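PDB 6LD7: cystathionine gamma-synthase from Xanthomonas oryzae pv. oryzae KACC 10331, which probably uses pyridoxal 5'-phosphate to make cystathionine, a step on the route to methionine, as a member of the trans-sulfuration enzyme family. Local coordinates for residues M311-E316 with R323-G328; Y331-E336 with E342-H347. The protein carries 1 engineered substitution. One frame throughout, in Å; residues are numbered along the deposited sequence.

In the fold
Both contacts belong to one sheet of five strands, and helix 319-327 leads along the chain from the first to the second. Contact 1 sets that helix against strand 310-315, the second strand of the sheet, whereas contact 2 forms the sheet's edge within this chain, where strand 333-334 runs beside strand 344-346. Each is buried, but the chemistry differs: contact 1 rests on three apolar side chains and has no hydrogen bond between its segments, while contact 2 is held by three backbone hydrogen bonds and meets two neighbouring subunits. Their centres lie about 11 Å apart, and they join directly where F325 CE1 packs 3.8 Å from I345 CD1.

Contact 1: residues M311-E316 with R323-G328; sequences MSFELE and RAFVDG
F313 and L315 of an extended strand meet F325 of a helix, with the backbones held well apart: the closest pair of CA atoms, those of L315 and F325, is separated by 8.8 Å. No hydrogen bond joins the two segments, so side chains alone span the gap. Alternation along the strand turns F313 and L315 to the helix, while E314 between them points to the other side and bonds through OE1 to Y287.

The two phenylalanines approach from opposite directions, and F313 CZ lies 3.8 Å from F325 CZ, which sits at the edge of the F313 ring, near its plane. The planes are inclined at 57° and the centroids stand 5.7 Å apart, an oblique aromatic pair. L315 reaches the base of the same helix residue, its CD2 methyl 3.7 Å from F325 CB. With CG of F325 trans to the backbone N (chi1 -179°), the ring extends from the helix toward F313, with L315 beside its root. Phenylalanine suits this place because its length bridges the wide backbone separation, and the branched end of leucine packs against its CB.

L387 and L391 of helix 380-396 also pack on F325, and L391 and A394 touch L315, so leucine and alanine side chains of a second helix continue the apolar packing. Helix 319-327 follows strand 310-315 after a short connection and folds back over the sheet, the alpha/beta layering of the smaller C-terminal domain in PLP-dependent enzymes of this fold.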
# COMPACT_ATOMS: atom_id res chain seq x y z
N MET C 311 17.25 -21.06 -17.79
CA MET C 311 17.80 -22.23 -18.44
C MET C 311 17.03 -23.47 -17.99
O MET C 311 16.31 -23.47 -16.95
CB MET C 311 19.30 -22.37 -18.13
CG MET C 311 19.62 -22.88 -16.79
SD MET C 311 21.46 -22.98 -16.55
CE MET C 311 21.90 -21.26 -16.70
N SER C 312 17.15 -24.50 -18.79
CA SER C 312 16.65 -25.85 -18.52
C SER C 312 17.77 -26.86 -18.68
O SER C 312 18.67 -26.60 -19.46
CB SER C 312 15.48 -26.18 -19.45
OG SER C 312 14.42 -25.34 -19.10
N PHE C 313 17.59 -28.04 -18.10
CA PHE C 313 18.54 -29.15 -18.19
C PHE C 313 17.79 -30.46 -17.92
O PHE C 313 16.78 -30.50 -17.17
CB PHE C 313 19.74 -28.85 -17.26
CG PHE C 313 19.49 -29.06 -15.79
CD1 PHE C 313 18.91 -28.07 -15.05
CD2 PHE C 313 19.69 -30.29 -15.21
CE1 PHE C 313 18.60 -28.27 -13.72
CE2 PHE C 313 19.39 -30.49 -13.87
CZ PHE C 313 18.89 -29.47 -13.12
N GLU C 314 18.20 -31.50 -18.63
CA GLU C 314 17.69 -32.89 -18.49
C GLU C 314 18.58 -33.64 -17.53
O GLU C 314 19.77 -33.74 -17.78
CB GLU C 314 17.70 -33.58 -19.83
CG GLU C 314 16.56 -33.08 -20.67
CD GLU C 314 16.59 -33.53 -22.10
OE1 GLU C 314 15.82 -32.92 -22.92
OE2 GLU C 314 17.36 -34.52 -22.38
N LEU C 315 18.00 -34.04 -16.41
CA LEU C 315 18.70 -34.82 -15.38
C LEU C 315 18.56 -36.29 -15.77
O LEU C 315 17.53 -36.66 -16.29
CB LEU C 315 18.02 -34.50 -14.05
CG LEU C 315 18.59 -35.16 -12.84
CD1 LEU C 315 19.95 -34.60 -12.54
CD2 LEU C 315 17.65 -34.88 -11.68
N GLU C 316 19.65 -37.00 -15.71
CA GLU C 316 19.77 -38.46 -15.91
C GLU C 316 18.97 -39.15 -14.79
O GLU C 316 19.07 -38.73 -13.60
CB GLU C 316 21.27 -38.83 -15.88
CG GLU C 316 21.52 -40.29 -16.19
CD GLU C 316 20.95 -40.70 -17.55
OE1 GLU C 316 21.37 -40.06 -18.55
OE2 GLU C 316 20.05 -41.58 -17.61
N ARG C 323 12.87 -36.32 -8.24
CA ARG C 323 12.29 -36.22 -6.89
C ARG C 323 13.44 -36.09 -5.91
O ARG C 323 13.34 -35.23 -4.98
CB ARG C 323 11.49 -37.46 -6.47
CG ARG C 323 10.15 -37.63 -7.17
CD ARG C 323 9.43 -38.97 -6.87
NE ARG C 323 8.11 -38.97 -7.50
CZ ARG C 323 7.02 -38.49 -6.91
NH1 ARG C 323 7.11 -37.99 -5.69
NH2 ARG C 323 5.86 -38.50 -7.51
N ALA C 324 14.50 -36.88 -6.09
CA ALA C 324 15.63 -36.77 -5.13
C ALA C 324 16.32 -35.38 -5.28
O ALA C 324 16.63 -34.72 -4.28
CB ALA C 324 16.60 -37.89 -5.35
N PHE C 325 16.52 -34.91 -6.52
CA PHE C 325 17.22 -33.62 -6.79
C PHE C 325 16.46 -32.52 -6.03
O PHE C 325 17.01 -31.75 -5.25
CB PHE C 325 17.29 -33.38 -8.29
CG PHE C 325 17.99 -32.12 -8.70
CD1 PHE C 325 17.35 -30.90 -8.66
CD2 PHE C 325 19.31 -32.14 -9.12
CE1 PHE C 325 18.03 -29.74 -9.00
CE2 PHE C 325 19.98 -30.98 -9.46
CZ PHE C 325 19.35 -29.78 -9.40
N VAL C 326 15.16 -32.42 -6.30
CA VAL C 326 14.27 -31.32 -5.86
C VAL C 326 14.07 -31.43 -4.36
O VAL C 326 13.94 -30.42 -3.72
CB VAL C 326 12.98 -31.46 -6.70
CG1 VAL C 326 11.80 -30.86 -6.07
CG2 VAL C 326 13.24 -30.92 -8.09
N ASP C 327 14.18 -32.63 -3.81
CA ASP C 327 13.82 -32.87 -2.40
C ASP C 327 14.58 -31.90 -1.51
O ASP C 327 13.95 -30.99 -1.03
CB ASP C 327 14.02 -34.33 -1.98
CG ASP C 327 13.36 -34.65 -0.65
OD1 ASP C 327 12.86 -33.72 -0.04
OD2 ASP C 327 13.36 -35.83 -0.26
N GLY C 328 15.84 -32.02 -1.19
CA GLY C 328 16.30 -30.96 -0.24
C GLY C 328 16.93 -29.65 -0.79
O GLY C 328 17.79 -29.09 -0.10

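Contact 2: residues Y331-E336 with E342-H347; sequences YFTLAE and ESLIAH
The edge of the five-stranded sheet within this chain is a short parallel pair, in which T333 and L334 run beside L344 and I345; beyond it, the backbone of L334 bonds to the second subunit. Three backbone hydrogen bonds of 3.0 to 3.1 Å join the strands: T333 N to S343 O, I345 N to T333 O, and A335 N to I345 O. They differ in the direction from which the N-H reaches the carbonyl oxygen. A335 N approaches I345 O almost in line with the carbonyl bond (C=O...N 167°), whereas I345 N stands above the carbonyl plane of T333, 47° out of it. Weaker CA-H...O contacts lie between, as from L334 CA to I345 O.

Strands 344-346 and 370-374 are antiparallel neighbours, so this parallel pair makes the sheet mixed. On the face carrying L334 and I345, the CG2 methyl of I345 lies 3.9 Å from F332 CB, and L334 crosses it obliquely with CD1. Buried with L373 and L329 also against it, I345 suits a branched aliphatic side chain: CG2 packs beside F332 CB while CG1 takes another direction.

At the start of the pair, S343 CB sits over one face of the F332 ring, 4.0 Å from its centroid, a CH-pi contact, while L344 O lies in plane at the ring's edge. S343 OG, trans to its own carbonyl carbon (chi1 -62°), bonds E378 and the backbone N of G376; a small hydroxyl residue can thus offer its CB to the ring and its oxygen to polar partners.

T333 and L344 occupy the other face, with T333 CB 3.8 Å from L344 CD2. There T333 OG1 takes a hydrogen bond from R22 of the third subunit, and N43 of the second subunit donates to E336 O, which L344 CD1 also touches.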
# COMPACT_ATOMS: atom_id res chain seq x y z
N TYR C 331 17.82 -23.30 -1.79
CA TYR C 331 17.86 -21.91 -2.33
C TYR C 331 17.10 -21.81 -3.64
O TYR C 331 17.10 -20.74 -4.23
CB TYR C 331 19.31 -21.42 -2.45
CG TYR C 331 20.13 -21.58 -1.20
CD1 TYR C 331 19.68 -21.11 0.04
CD2 TYR C 331 21.39 -22.11 -1.28
CE1 TYR C 331 20.43 -21.28 1.20
CE2 TYR C 331 22.17 -22.29 -0.14
CZ TYR C 331 21.69 -21.88 1.08
OH TYR C 331 22.56 -22.05 2.10
N PHE C 332 16.41 -22.86 -4.07
CA PHE C 332 15.52 -22.84 -5.25
C PHE C 332 14.13 -23.25 -4.76
O PHE C 332 14.00 -24.32 -4.21
CB PHE C 332 15.98 -23.82 -6.33
CG PHE C 332 17.26 -23.47 -7.06
CD1 PHE C 332 18.50 -23.65 -6.46
CD2 PHE C 332 17.22 -22.79 -8.25
CE1 PHE C 332 19.67 -23.29 -7.10
CE2 PHE C 332 18.39 -22.41 -8.90
CZ PHE C 332 19.61 -22.64 -8.30
N THR C 333 13.15 -22.39 -4.87
CA THR C 333 11.76 -22.69 -4.45
C THR C 333 11.07 -23.37 -5.63
O THR C 333 11.10 -22.79 -6.73
CB THR C 333 11.08 -21.38 -4.05
OG1 THR C 333 11.84 -20.87 -2.97
CG2 THR C 333 9.67 -21.52 -3.55
N LEU C 334 10.41 -24.48 -5.37
CA LEU C 334 9.58 -25.20 -6.33
C LEU C 334 8.32 -24.41 -6.56
O LEU C 334 7.39 -24.38 -5.66
CB LEU C 334 9.40 -26.63 -5.81
CG LEU C 334 8.62 -27.56 -6.75
CD1 LEU C 334 9.47 -27.92 -7.98
CD2 LEU C 334 8.21 -28.83 -5.97
N ALA C 335 8.26 -23.74 -7.71
CA ALA C 335 7.11 -22.88 -8.05
C ALA C 335 7.12 -22.51 -9.53
O ALA C 335 8.15 -22.53 -10.19
CB ALA C 335 7.14 -21.64 -7.18
N GLU C 336 5.99 -22.02 -9.98
CA GLU C 336 5.90 -21.40 -11.31
C GLU C 336 6.36 -19.93 -11.22
O GLU C 336 6.58 -19.32 -10.07
CB GLU C 336 4.44 -21.40 -11.81
CG GLU C 336 3.55 -22.60 -11.47
CD GLU C 336 3.59 -23.69 -12.52
OE1 GLU C 336 4.71 -24.17 -12.73
OE2 GLU C 336 2.54 -24.03 -13.15
N GLU C 342 14.54 -14.03 -6.25
CA GLU C 342 14.70 -15.37 -5.59
C GLU C 342 14.74 -16.46 -6.67
O GLU C 342 13.92 -16.46 -7.59
CB GLU C 342 13.65 -15.67 -4.51
CG GLU C 342 12.57 -14.56 -4.26
CD GLU C 342 11.67 -14.23 -5.48
OE1 GLU C 342 11.28 -12.98 -5.63
OE2 GLU C 342 11.38 -15.20 -6.37
N SER C 343 15.68 -17.40 -6.54
CA SER C 343 15.82 -18.54 -7.49
C SER C 343 14.60 -19.48 -7.34
O SER C 343 14.19 -19.81 -6.20
CB SER C 343 17.10 -19.25 -7.29
OG SER C 343 18.24 -18.42 -7.55
N LEU C 344 14.10 -19.93 -8.48
CA LEU C 344 12.97 -20.86 -8.56
C LEU C 344 13.39 -22.03 -9.43
O LEU C 344 14.23 -21.88 -10.31
CB LEU C 344 11.80 -20.15 -9.22
CG LEU C 344 11.27 -18.90 -8.52
CD1 LEU C 344 10.04 -18.36 -9.21
CD2 LEU C 344 10.93 -19.14 -7.08
N ILE C 345 12.81 -23.18 -9.16
CA ILE C 345 12.87 -24.38 -10.02
C ILE C 345 11.44 -24.83 -10.34
O ILE C 345 10.53 -24.68 -9.47
CB ILE C 345 13.68 -25.46 -9.32
CG1 ILE C 345 13.89 -26.64 -10.25
CG2 ILE C 345 13.09 -25.86 -7.95
CD1 ILE C 345 15.04 -27.51 -9.80
N ALA C 346 11.23 -25.32 -11.57
CA ALA C 346 9.95 -25.89 -12.03
C ALA C 346 10.28 -27.16 -12.82
O ALA C 346 11.38 -27.24 -13.40
CB ALA C 346 9.19 -24.89 -12.88
N HIS C 347 9.40 -28.15 -12.72
CA HIS C 347 9.44 -29.44 -13.47
C HIS C 347 8.36 -29.40 -14.55
O HIS C 347 7.19 -29.59 -14.23
CB HIS C 347 9.25 -30.57 -12.46
CG HIS C 347 9.28 -31.92 -13.10
ND1 HIS C 347 8.13 -32.74 -13.16
CD2 HIS C 347 10.24 -32.52 -13.83
CE1 HIS C 347 8.46 -33.85 -13.82
NE2 HIS C 347 9.76 -33.75 -14.21